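Local coordinates for Cgl0159-like domain-containing protein (Corynebacterium glutamicum, PDB 3FOK) that is of unknown function but folds as a TIM barrel, the scaffold of many enzymes, at residues K107-S112 against G141-K146; L177-E182 against S217-K222; L44-A49 against G269-R274. All coordinates share one frame; numbering follows the deposited sequence.

Interaction 1: K107-S112 against G141-K146; sequences KIVVGS and GVDFAK
Asp143 clamps the start of the pairing between 107-112 and 141-146. Its CG stands anti to its own carbonyl carbon (chi1 -41°), which brings OD1 up to the backbone of the neighbouring strand. There OD1 accepts the N-H of Val109 at 2.9 Å in an almost straight bond (175°), the donor lying above the carboxylate plane, and the same oxygen forms a salt bridge with Arg32. Val109 answers with its carbonyl: O takes two donors in the carbonyl plane, Asp143 N at 3.0 Å and Phe144 N at 3.0 Å. From here the parallel pairing runs on, with Gly111 N to Phe144 O at 2.8 Å and Lys146 N to Gly111 O at 2.9 Å. The two strands are the third and fourth of the eight-stranded TIM barrel and, with helix 134-140 between them, form one beta-alpha-beta unit. On the barrel's inner face, Val110 and Phe144 point the same way side by side, CG2 of Val110 resting 3.6 Å from CB of Phe144. The Phe144 ring leads away across the interior to an edge-to-face stack with Trp220. Further along, Lys146 CB packs 3.8 Å from Val110 CG1 before its chain bends at chi2 (88°) past Ser112; its NZ finds a salt bridge with Glu182, while Ser112 OG bonds to Asp50. Between these two strands the outer face holds little beyond Val109 against Val142, CB to CB 4.3 Å, since Gly111 has no side chain and Ala145 only a methyl. Lys107 and Gly141, both partly exposed, are loosely joined. Lys107 turns its chain away, its NZ anchored instead by the carbonyls of Leu80 and Val85, and Gly141, leaving helix 134-140 with positive phi, touches nothing on 107-112, though its carbonyl is bound by Arg32.

Interaction 2: L177-E182 against S217-K222; sequences LPIMLE and SYTWMK
The fifth and sixth strands of the TIM barrel meet here in parallel, and strand 192-195, antiparallel to strand 179-189, and helix 199-210 lie in the connection between them. Four backbone bonds zip them together, from Ile179 N to Tyr218 O (2.8 Å, in the carbonyl plane, 172°) to Lys222 N on Leu181 O; the later three donors stand above the plane of the carbonyl they meet. Met180, a selenomethionine, and Trp220 face the barrel interior, where Trp220 touches Leu241 of strand 240-243. Ile179, Thr219 and Leu181 face helix 158-174, and Leu181 CB meets the CE methyl of selenomethionine Met221 at 3.8 Å, the Met221 chain being bent at chi2 and chi3. Near the start, Pro178 CG lies 4.3 Å from Tyr218 CD2, and Thr23 of a second subunit packs on the same tyrosine. At the C-terminal end of the strands, where TIM-barrel enzymes hold their active sites, Lys222 runs fully extended, CG anti to the backbone N (chi1 -175°), and crosses Met180 obliquely, its CD 4.0 Å from Met180 SE. Lys222 NZ forms a salt bridge with OE1 of Glu182 at 2.8 Å, from above the carboxylate plane. That oxygen is shared with a second lysine, so the carboxylate probably offsets the repulsion of two neighbouring ammonium groups. The aliphatic chain follows close behind, with Lys222 CD 3.2 Å from Glu182 OE1.

Interaction 3: L44-A49 against G269-R274; sequences LFIVAA and GLTVGR
Phe45 and Leu270 set the outer side of this pairing through their torsions. Phe45 holds CG anti to the backbone N (chi1 172°), so that CD1 comes 4.0 Å from Leu270 CB, the two side chains crossing obliquely. Leu270 has a less regular first torsion (chi1 -94°), and both residues lean on Val295 of helix 284-295. Val47, with CG1 anti to the backbone N, puts that methyl 3.6 Å from Val272 O, and the side chain also packs on Met76 and Ala79 of helix 69-81. Strands 44-48 and 267-272 are the first and last of the barrel, and their parallel pairing, with the axes of the paired segments only 6° apart, closes the TIM barrel. The backbone does most of the joining: Leu270 N binds Leu44 O nearly along the C=O axis, Ile46 N binds Leu270 O at 2.8 Å, and Ala48 N binds Val272 O from well above the carbonyl plane, whereas Val272 N to Ile46 O is weak. Gly269, lacking a CB, brings its CA to 3.1 Å from Leu44 O in a CA-H...O contact. On the inner face Thr271 keeps OG1 anti to its carbonyl carbon, which lays the hydroxyl 4.0 Å from Ile46 CB and holds CG2 anti to the backbone N. Beyond the strand, Arg274 starts away from 44-49 but folds back through successive bends, bringing NH2 within 4.5 Å of the Ala48 methyl, while Thr271 O lies in plane at the edge of the guanidinium.

Overall arrangement
All three contacts are mainly buried and join parallel neighbours of one barrel. Interactions 1 and 2 are adjacent, since strand 144-151 pairs with strand 179-189 through Ala145, Pro178 and Met180; interaction 3 lies across the barrel interior from them. Inside, Ile46 packs against Ile108 and Val110, and Thr271 CG2 meets Lys222 CE, so the three share one interior. Their chemistry differs: interaction 1 adds a side-chain-to-backbone clasp near its N-terminal start, interaction 2 a salt bridge at the C-terminal end, and interaction 3 relies on backbone bonds and apolar packing. Of the three, interaction 2 alone touches another subunit.

Interaction 1: K107-S112 against G141-K146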
ATOM      1  N   LYS A 107      24.323  30.343   2.938  1.00 21.25           N
ATOM      2  CA  LYS A 107      23.618  29.866   4.115  1.00 19.99           C
ATOM      3  C   LYS A 107      23.327  28.382   3.974  1.00 18.47           C
ATOM      4  O   LYS A 107      23.387  27.824   2.877  1.00 18.13           O
ATOM      5  CB  LYS A 107      22.308  30.640   4.309  1.00 20.26           C
ATOM      6  CG  LYS A 107      22.494  32.134   4.588  1.00 22.20           C
ATOM      7  CD  LYS A 107      23.102  32.401   5.960  1.00 21.15           C
ATOM      8  CE  LYS A 107      23.254  33.897   6.206  1.00 22.74           C
ATOM      9  NZ  LYS A 107      23.704  34.216   7.593  1.00 22.85           N
ATOM     10  N   ILE A 108      23.025  27.749   5.099  1.00 17.66           N
ATOM     11  CA  ILE A 108      22.710  26.335   5.127  1.00 16.46           C
ATOM     12  C   ILE A 108      21.199  26.184   5.135  1.00 15.70           C
ATOM     13  O   ILE A 108      20.521  26.735   6.000  1.00 16.01           O
ATOM     14  CB  ILE A 108      23.290  25.670   6.387  1.00 17.55           C
ATOM     15  CG1 ILE A 108      24.817  25.658   6.304  1.00 18.15           C
ATOM     16  CG2 ILE A 108      22.735  24.255   6.543  1.00 15.85           C
ATOM     17  CD1 ILE A 108      25.353  24.970   5.062  1.00 20.55           C
ATOM     18  N   VAL A 109      20.671  25.448   4.166  1.00 15.15           N
ATOM     19  CA  VAL A 109      19.232  25.242   4.098  1.00 14.51           C
ATOM     20  C   VAL A 109      18.877  23.837   4.565  1.00 14.76           C
ATOM     21  O   VAL A 109      19.370  22.847   4.013  1.00 14.57           O
ATOM     22  CB  VAL A 109      18.690  25.408   2.669  1.00 13.32           C
ATOM     23  CG1 VAL A 109      17.170  25.443   2.709  1.00 14.26           C
ATOM     24  CG2 VAL A 109      19.245  26.669   2.038  1.00 13.48           C
ATOM     25  N   VAL A 110      18.029  23.759   5.584  1.00 13.68           N
ATOM     26  CA  VAL A 110      17.588  22.475   6.113  1.00 15.45           C
ATOM     27  C   VAL A 110      16.109  22.330   5.778  1.00 16.17           C
ATOM     28  O   VAL A 110      15.305  23.214   6.088  1.00 16.59           O
ATOM     29  CB  VAL A 110      17.748  22.399   7.644  1.00 16.32           C
ATOM     30  CG1 VAL A 110      17.488  20.973   8.123  1.00 15.13           C
ATOM     31  CG2 VAL A 110      19.137  22.852   8.047  1.00 17.98           C
ATOM     32  N   GLY A 111      15.750  21.224   5.138  1.00 14.82           N
ATOM     33  CA  GLY A 111      14.359  21.028   4.788  1.00 14.46           C
ATOM     34  C   GLY A 111      13.651  20.024   5.668  1.00 15.91           C
ATOM     35  O   GLY A 111      14.132  18.909   5.879  1.00 15.96           O
ATOM     36  N   SER A 112      12.501  20.442   6.186  1.00 17.00           N
ATOM     37  CA  SER A 112      11.663  19.613   7.043  1.00 17.65           C
ATOM     38  C   SER A 112      10.880  18.672   6.132  1.00 17.12           C
ATOM     39  O   SER A 112      10.228  19.114   5.193  1.00 17.71           O
ATOM     40  CB  SER A 112      10.707  20.507   7.842  1.00 15.68           C
ATOM     41  OG  SER A 112       9.818  19.740   8.629  1.00 16.31           O
ATOM     42  N   GLY A 141      19.144  21.705  -4.150  1.00 21.92           N
ATOM     43  CA  GLY A 141      20.406  22.060  -3.539  1.00 20.58           C
ATOM     44  C   GLY A 141      20.318  22.339  -2.053  1.00 21.07           C
ATOM     45  O   GLY A 141      21.206  22.992  -1.505  1.00 21.54           O
ATOM     46  N   VAL A 142      19.264  21.877  -1.383  1.00 20.26           N
ATOM     47  CA  VAL A 142      19.190  22.119   0.052  1.00 19.07           C
ATOM     48  C   VAL A 142      20.337  21.285   0.618  1.00 19.20           C
ATOM     49  O   VAL A 142      20.677  20.233   0.078  1.00 19.37           O
ATOM     50  CB  VAL A 142      17.847  21.666   0.680  1.00 18.67           C
ATOM     51  CG1 VAL A 142      16.685  22.071  -0.212  1.00 15.50           C
ATOM     52  CG2 VAL A 142      17.874  20.192   0.939  1.00 16.92           C
ATOM     53  N   ASP A 143      20.922  21.748   1.711  1.00 19.50           N
ATOM     54  CA  ASP A 143      22.071  21.077   2.300  1.00 20.43           C
ATOM     55  C   ASP A 143      21.809  20.041   3.376  1.00 20.61           C
ATOM     56  O   ASP A 143      22.660  19.189   3.637  1.00 22.67           O
ATOM     57  CB  ASP A 143      23.017  22.126   2.897  1.00 21.13           C
ATOM     58  CG  ASP A 143      23.176  23.349   2.010  1.00 22.35           C
ATOM     59  OD1 ASP A 143      22.283  24.230   2.025  1.00 20.61           O
ATOM     60  OD2 ASP A 143      24.196  23.425   1.293  1.00 24.96           O
ATOM     61  N   PHE A 144      20.634  20.095   3.985  1.00 19.97           N
ATOM     62  CA  PHE A 144      20.330  19.220   5.108  1.00 18.82           C
ATOM     63  C   PHE A 144      18.860  18.802   5.124  1.00 18.47           C
ATOM     64  O   PHE A 144      17.990  19.572   4.712  1.00 17.53           O
ATOM     65  CB  PHE A 144      20.623  20.023   6.370  1.00 20.94           C
ATOM     66  CG  PHE A 144      21.416  19.301   7.411  1.00 22.75           C
ATOM     67  CD1 PHE A 144      20.954  18.119   7.977  1.00 21.87           C
ATOM     68  CD2 PHE A 144      22.582  19.877   7.911  1.00 22.95           C
ATOM     69  CE1 PHE A 144      21.638  17.525   9.037  1.00 23.02           C
ATOM     70  CE2 PHE A 144      23.271  19.294   8.966  1.00 22.56           C
ATOM     71  CZ  PHE A 144      22.797  18.117   9.532  1.00 22.46           C
ATOM     72  N   ALA A 145      18.586  17.597   5.615  1.00 16.39           N
ATOM     73  CA  ALA A 145      17.215  17.109   5.720  1.00 16.27           C
ATOM     74  C   ALA A 145      16.890  16.965   7.208  1.00 17.14           C
ATOM     75  O   ALA A 145      17.782  16.683   8.011  1.00 16.08           O
ATOM     76  CB  ALA A 145      17.077  15.764   5.019  1.00 15.13           C
ATOM     77  N   LYS A 146      15.629  17.169   7.582  1.00 17.01           N
ATOM     78  CA  LYS A 146      15.243  17.036   8.982  1.00 16.60           C
ATOM     79  C   LYS A 146      13.902  16.327   9.123  1.00 18.51           C
ATOM     80  O   LYS A 146      12.992  16.512   8.307  1.00 17.89           O
ATOM     81  CB  LYS A 146      15.214  18.415   9.659  1.00 17.21           C
ATOM     82  CG  LYS A 146      13.839  18.954  10.021  1.00 19.87           C
ATOM     83  CD  LYS A 146      13.377  18.519  11.403  1.00 19.93           C
ATOM     84  CE  LYS A 146      12.032  19.164  11.726  1.00 21.16           C
ATOM     85  NZ  LYS A 146      11.610  18.995  13.136  1.00 20.98           N
TER

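Interaction 2: L177-E182 against S217-K222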
ATOM      1  N   LEU A 177      23.165  12.953   1.655  1.00 18.73           N
ATOM      2  CA  LEU A 177      22.525  14.157   2.163  1.00 18.31           C
ATOM      3  C   LEU A 177      22.373  14.027   3.673  1.00 17.18           C
ATOM      4  O   LEU A 177      21.666  13.148   4.148  1.00 16.93           O
ATOM      5  CB  LEU A 177      21.141  14.317   1.531  1.00 17.42           C
ATOM      6  CG  LEU A 177      20.287  15.460   2.076  1.00 16.45           C
ATOM      7  CD1 LEU A 177      20.878  16.783   1.620  1.00 15.66           C
ATOM      8  CD2 LEU A 177      18.856  15.316   1.594  1.00 15.11           C
ATOM      9  N   PRO A 178      23.041  14.896   4.445  1.00 17.45           N
ATOM     10  CA  PRO A 178      22.926  14.812   5.902  1.00 16.49           C
ATOM     11  C   PRO A 178      21.464  14.864   6.323  1.00 17.73           C
ATOM     12  O   PRO A 178      20.689  15.665   5.797  1.00 20.62           O
ATOM     13  CB  PRO A 178      23.710  16.030   6.379  1.00 17.58           C
ATOM     14  CG  PRO A 178      24.761  16.185   5.324  1.00 17.51           C
ATOM     15  CD  PRO A 178      23.963  15.976   4.053  1.00 17.60           C
ATOM     16  N   ILE A 179      21.083  14.001   7.259  1.00 16.99           N
ATOM     17  CA  ILE A 179      19.707  13.972   7.730  1.00 17.20           C
ATOM     18  C   ILE A 179      19.633  14.040   9.255  1.00 18.59           C
ATOM     19  O   ILE A 179      20.201  13.220   9.979  1.00 17.25           O
ATOM     20  CB  ILE A 179      18.960  12.727   7.197  1.00 17.30           C
ATOM     21  CG1 ILE A 179      17.504  12.758   7.666  1.00 15.35           C
ATOM     22  CG2 ILE A 179      19.677  11.459   7.634  1.00 15.41           C
ATOM     23  CD1 ILE A 179      16.630  11.716   7.006  1.00 16.15           C
HETATM   24  N   MSE A 180      18.908  15.053   9.706  1.00 20.34           N
HETATM   25  CA  MSE A 180      18.701  15.401  11.107  1.00 22.53           C
HETATM   26  C   MSE A 180      17.406  14.782  11.659  1.00 21.56           C
HETATM   27  O   MSE A 180      16.321  15.057  11.148  1.00 21.16           O
HETATM   28  CB  MSE A 180      18.625  16.930  11.154  1.00 26.87           C
HETATM   29  CG  MSE A 180      18.737  17.625  12.481  1.00 32.98           C
HETATM   30 SE   MSE A 180      18.360  19.512  12.127  1.00 40.11          SE
HETATM   31  CE  MSE A 180      19.970  19.988  11.160  1.00 38.23           C
ATOM     32  N   LEU A 181      17.514  13.946  12.689  1.00 19.38           N
ATOM     33  CA  LEU A 181      16.327  13.334  13.281  1.00 18.86           C
ATOM     34  C   LEU A 181      16.057  13.941  14.658  1.00 19.34           C
ATOM     35  O   LEU A 181      16.963  14.022  15.494  1.00 18.76           O
ATOM     36  CB  LEU A 181      16.501  11.815  13.432  1.00 18.79           C
ATOM     37  CG  LEU A 181      16.834  10.944  12.218  1.00 18.60           C
ATOM     38  CD1 LEU A 181      16.757   9.481  12.633  1.00 19.37           C
ATOM     39  CD2 LEU A 181      15.868  11.215  11.082  1.00 19.39           C
ATOM     40  N   GLU A 182      14.815  14.366  14.886  1.00 18.46           N
ATOM     41  CA  GLU A 182      14.422  14.945  16.167  1.00 17.90           C
ATOM     42  C   GLU A 182      13.560  13.903  16.868  1.00 18.18           C
ATOM     43  O   GLU A 182      12.358  13.815  16.622  1.00 17.84           O
ATOM     44  CB  GLU A 182      13.616  16.229  15.953  1.00 19.04           C
ATOM     45  CG  GLU A 182      13.425  17.068  17.217  1.00 21.87           C
ATOM     46  CD  GLU A 182      12.581  18.313  16.979  1.00 23.81           C
ATOM     47  OE1 GLU A 182      12.757  18.967  15.928  1.00 24.09           O
ATOM     48  OE2 GLU A 182      11.752  18.649  17.849  1.00 26.01           O
ATOM     49  N   SER A 217      25.241   6.753   8.461  1.00 24.26           N
ATOM     50  CA  SER A 217      26.515   7.453   8.408  1.00 23.64           C
ATOM     51  C   SER A 217      26.308   8.923   8.066  1.00 22.55           C
ATOM     52  O   SER A 217      27.257   9.698   8.032  1.00 23.75           O
ATOM     53  CB  SER A 217      27.441   6.806   7.373  1.00 25.27           C
ATOM     54  OG  SER A 217      26.935   6.952   6.056  1.00 25.62           O
ATOM     55  N   TYR A 218      25.062   9.298   7.813  1.00 20.52           N
ATOM     56  CA  TYR A 218      24.735  10.677   7.486  1.00 18.82           C
ATOM     57  C   TYR A 218      23.666  11.224   8.408  1.00 19.18           C
ATOM     58  O   TYR A 218      23.096  12.284   8.143  1.00 19.80           O
ATOM     59  CB  TYR A 218      24.238  10.795   6.043  1.00 18.70           C
ATOM     60  CG  TYR A 218      25.350  10.879   5.039  1.00 18.58           C
ATOM     61  CD1 TYR A 218      25.987   9.729   4.581  1.00 18.87           C
ATOM     62  CD2 TYR A 218      25.816  12.118   4.595  1.00 18.72           C
ATOM     63  CE1 TYR A 218      27.070   9.806   3.708  1.00 19.70           C
ATOM     64  CE2 TYR A 218      26.895  12.212   3.727  1.00 19.52           C
ATOM     65  CZ  TYR A 218      27.521  11.050   3.289  1.00 20.84           C
ATOM     66  OH  TYR A 218      28.606  11.136   2.453  1.00 19.66           O
ATOM     67  N   THR A 219      23.389  10.522   9.499  1.00 17.86           N
ATOM     68  CA  THR A 219      22.345  10.990  10.390  1.00 18.32           C
ATOM     69  C   THR A 219      22.841  11.749  11.614  1.00 17.23           C
ATOM     70  O   THR A 219      23.796  11.353  12.276  1.00 15.20           O
ATOM     71  CB  THR A 219      21.421   9.824  10.828  1.00 17.78           C
ATOM     72  OG1 THR A 219      21.802   9.364  12.126  1.00 21.25           O
ATOM     73  CG2 THR A 219      21.519   8.670   9.839  1.00 15.78           C
ATOM     74  N   TRP A 220      22.167  12.862  11.879  1.00 17.64           N
ATOM     75  CA  TRP A 220      22.456  13.739  13.004  1.00 18.29           C
ATOM     76  C   TRP A 220      21.287  13.645  13.972  1.00 19.35           C
ATOM     77  O   TRP A 220      20.229  13.121  13.639  1.00 19.41           O
ATOM     78  CB  TRP A 220      22.574  15.192  12.536  1.00 17.46           C
ATOM     79  CG  TRP A 220      23.804  15.513  11.758  1.00 17.01           C
ATOM     80  CD1 TRP A 220      24.274  14.860  10.659  1.00 18.04           C
ATOM     81  CD2 TRP A 220      24.711  16.592  12.002  1.00 17.66           C
ATOM     82  NE1 TRP A 220      25.420  15.464  10.198  1.00 16.74           N
ATOM     83  CE2 TRP A 220      25.713  16.532  11.006  1.00 17.30           C
ATOM     84  CE3 TRP A 220      24.775  17.610  12.966  1.00 16.82           C
ATOM     85  CZ2 TRP A 220      26.768  17.446  10.945  1.00 17.67           C
ATOM     86  CZ3 TRP A 220      25.825  18.524  12.906  1.00 16.75           C
ATOM     87  CH2 TRP A 220      26.808  18.434  11.902  1.00 18.94           C
HETATM   88  N   MSE A 221      21.484  14.170  15.171  1.00 21.66           N
HETATM   89  CA  MSE A 221      20.446  14.172  16.186  1.00 22.98           C
HETATM   90  C   MSE A 221      20.128  15.616  16.542  1.00 21.71           C
HETATM   91  O   MSE A 221      21.014  16.468  16.591  1.00 19.96           O
HETATM   92  CB  MSE A 221      20.916  13.438  17.448  1.00 26.26           C
HETATM   93  CG  MSE A 221      21.120  11.941  17.292  1.00 32.23           C
HETATM   94 SE   MSE A 221      19.466  10.936  17.237  1.00 40.73          SE
HETATM   95  CE  MSE A 221      19.455  10.441  15.380  1.00 38.34           C
ATOM     96  N   LYS A 222      18.851  15.883  16.768  1.00 21.08           N
ATOM     97  CA  LYS A 222      18.387  17.204  17.164  1.00 21.28           C
ATOM     98  C   LYS A 222      17.715  16.880  18.491  1.00 20.77           C
ATOM     99  O   LYS A 222      16.606  16.352  18.520  1.00 19.48           O
ATOM    100  CB  LYS A 222      17.380  17.735  16.144  1.00 21.99           C
ATOM    101  CG  LYS A 222      16.907  19.160  16.376  1.00 23.17           C
ATOM    102  CD  LYS A 222      15.880  19.538  15.316  1.00 25.05           C
ATOM    103  CE  LYS A 222      15.215  20.868  15.609  1.00 25.30           C
ATOM    104  NZ  LYS A 222      14.065  21.095  14.692  1.00 26.59           N
TER

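Interaction 3: L44-A49 against G269-R274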
ATOM      1  N   LEU A  44      27.681  24.700  14.101  1.00 27.24           N
ATOM      2  CA  LEU A  44      26.560  25.059  13.243  1.00 24.98           C
ATOM      3  C   LEU A  44      25.434  25.703  14.049  1.00 23.99           C
ATOM      4  O   LEU A  44      25.091  25.237  15.134  1.00 24.30           O
ATOM      5  CB  LEU A  44      26.055  23.793  12.540  1.00 24.91           C
ATOM      6  CG  LEU A  44      25.311  23.865  11.209  1.00 24.85           C
ATOM      7  CD1 LEU A  44      26.204  24.491  10.145  1.00 24.54           C
ATOM      8  CD2 LEU A  44      24.909  22.456  10.794  1.00 26.16           C
ATOM      9  N   PHE A  45      24.874  26.786  13.517  1.00 23.54           N
ATOM     10  CA  PHE A  45      23.769  27.491  14.165  1.00 23.33           C
ATOM     11  C   PHE A  45      22.681  27.719  13.126  1.00 22.95           C
ATOM     12  O   PHE A  45      22.869  28.467  12.166  1.00 23.99           O
ATOM     13  CB  PHE A  45      24.248  28.825  14.751  1.00 23.64           C
ATOM     14  CG  PHE A  45      23.138  29.707  15.272  1.00 23.45           C
ATOM     15  CD1 PHE A  45      21.993  29.158  15.846  1.00 24.92           C
ATOM     16  CD2 PHE A  45      23.255  31.092  15.213  1.00 23.60           C
ATOM     17  CE1 PHE A  45      20.981  29.979  16.351  1.00 24.42           C
ATOM     18  CE2 PHE A  45      22.256  31.917  15.714  1.00 23.09           C
ATOM     19  CZ  PHE A  45      21.114  31.359  16.285  1.00 24.02           C
ATOM     20  N   ILE A  46      21.543  27.062  13.328  1.00 22.28           N
ATOM     21  CA  ILE A  46      20.429  27.146  12.397  1.00 20.98           C
ATOM     22  C   ILE A  46      19.130  27.604  13.053  1.00 21.27           C
ATOM     23  O   ILE A  46      18.774  27.139  14.139  1.00 21.05           O
ATOM     24  CB  ILE A  46      20.221  25.771  11.729  1.00 20.73           C
ATOM     25  CG1 ILE A  46      21.409  25.481  10.811  1.00 21.09           C
ATOM     26  CG2 ILE A  46      18.900  25.737  10.965  1.00 20.63           C
ATOM     27  CD1 ILE A  46      21.424  24.088  10.241  1.00 23.69           C
ATOM     28  N   VAL A  47      18.428  28.521  12.391  1.00 19.57           N
ATOM     29  CA  VAL A  47      17.167  29.024  12.916  1.00 18.91           C
ATOM     30  C   VAL A  47      16.016  28.255  12.268  1.00 18.22           C
ATOM     31  O   VAL A  47      15.938  28.146  11.045  1.00 17.77           O
ATOM     32  CB  VAL A  47      17.004  30.530  12.639  1.00 19.76           C
ATOM     33  CG1 VAL A  47      15.913  31.091  13.530  1.00 18.83           C
ATOM     34  CG2 VAL A  47      18.321  31.255  12.887  1.00 21.99           C
ATOM     35  N   ALA A  48      15.123  27.730  13.099  1.00 18.08           N
ATOM     36  CA  ALA A  48      13.995  26.929  12.634  1.00 19.32           C
ATOM     37  C   ALA A  48      12.656  27.651  12.533  1.00 20.57           C
ATOM     38  O   ALA A  48      12.300  28.461  13.392  1.00 21.90           O
ATOM     39  CB  ALA A  48      13.846  25.711  13.533  1.00 18.17           C
ATOM     40  N   ALA A  49      11.903  27.323  11.486  1.00 20.74           N
ATOM     41  CA  ALA A  49      10.594  27.920  11.256  1.00 20.39           C
ATOM     42  C   ALA A  49       9.675  26.985  10.473  1.00 20.64           C
ATOM     43  O   ALA A  49       8.953  27.419   9.580  1.00 22.78           O
ATOM     44  CB  ALA A  49      10.747  29.245  10.516  1.00 20.92           C
ATOM     45  N   GLY A 269      26.241  22.277  17.832  1.00 20.51           N
ATOM     46  CA  GLY A 269      25.581  23.561  17.707  1.00 21.29           C
ATOM     47  C   GLY A 269      24.118  23.631  18.089  1.00 21.25           C
ATOM     48  O   GLY A 269      23.629  22.845  18.902  1.00 21.58           O
ATOM     49  N   LEU A 270      23.421  24.586  17.479  1.00 21.86           N
ATOM     50  CA  LEU A 270      22.007  24.830  17.747  1.00 23.09           C
ATOM     51  C   LEU A 270      21.115  24.851  16.503  1.00 24.56           C
ATOM     52  O   LEU A 270      21.556  25.191  15.403  1.00 24.76           O
ATOM     53  CB  LEU A 270      21.851  26.181  18.455  1.00 22.99           C
ATOM     54  CG  LEU A 270      21.795  26.339  19.978  1.00 25.07           C
ATOM     55  CD1 LEU A 270      22.685  25.342  20.678  1.00 24.45           C
ATOM     56  CD2 LEU A 270      22.192  27.768  20.321  1.00 26.56           C
ATOM     57  N   THR A 271      19.853  24.487  16.706  1.00 24.59           N
ATOM     58  CA  THR A 271      18.824  24.512  15.670  1.00 25.83           C
ATOM     59  C   THR A 271      17.586  24.914  16.461  1.00 26.73           C
ATOM     60  O   THR A 271      16.738  24.084  16.800  1.00 27.27           O
ATOM     61  CB  THR A 271      18.598  23.134  15.009  1.00 27.06           C
ATOM     62  OG1 THR A 271      19.781  22.739  14.301  1.00 27.74           O
ATOM     63  CG2 THR A 271      17.443  23.208  14.017  1.00 25.71           C
ATOM     64  N   VAL A 272      17.517  26.207  16.764  1.00 26.77           N
ATOM     65  CA  VAL A 272      16.444  26.786  17.558  1.00 26.75           C
ATOM     66  C   VAL A 272      15.501  27.668  16.751  1.00 27.89           C
ATOM     67  O   VAL A 272      15.918  28.339  15.808  1.00 28.32           O
ATOM     68  CB  VAL A 272      17.046  27.613  18.714  1.00 26.28           C
ATOM     69  CG1 VAL A 272      15.949  28.302  19.503  1.00 26.79           C
ATOM     70  CG2 VAL A 272      17.868  26.706  19.614  1.00 26.80           C
ATOM     71  N   GLY A 273      14.229  27.676  17.142  1.00 27.55           N
ATOM     72  CA  GLY A 273      13.251  28.481  16.437  1.00 27.45           C
ATOM     73  C   GLY A 273      12.395  29.372  17.321  1.00 28.60           C
ATOM     74  O   GLY A 273      12.677  30.563  17.472  1.00 28.43           O
ATOM     75  N   ARG A 274      11.347  28.792  17.901  1.00 28.88           N
ATOM     76  CA  ARG A 274      10.407  29.515  18.755  1.00 28.44           C
ATOM     77  C   ARG A 274      11.034  30.581  19.666  1.00 29.74           C
ATOM     78  O   ARG A 274      10.555  31.710  19.726  1.00 27.83           O
ATOM     79  CB  ARG A 274       9.618  28.521  19.622  1.00 28.88           C
ATOM     80  CG  ARG A 274       9.032  27.304  18.883  1.00 26.04           C
ATOM     81  CD  ARG A 274       9.863  26.031  19.120  1.00 22.38           C
ATOM     82  NE  ARG A 274      11.162  26.048  18.442  1.00 15.65           N
ATOM     83  CZ  ARG A 274      12.105  25.128  18.604  1.00 10.23           C
ATOM     84  NH1 ARG A 274      11.912  24.117  19.423  1.00  8.35           N
ATOM     85  NH2 ARG A 274      13.237  25.217  17.936  1.00 12.83           N
TER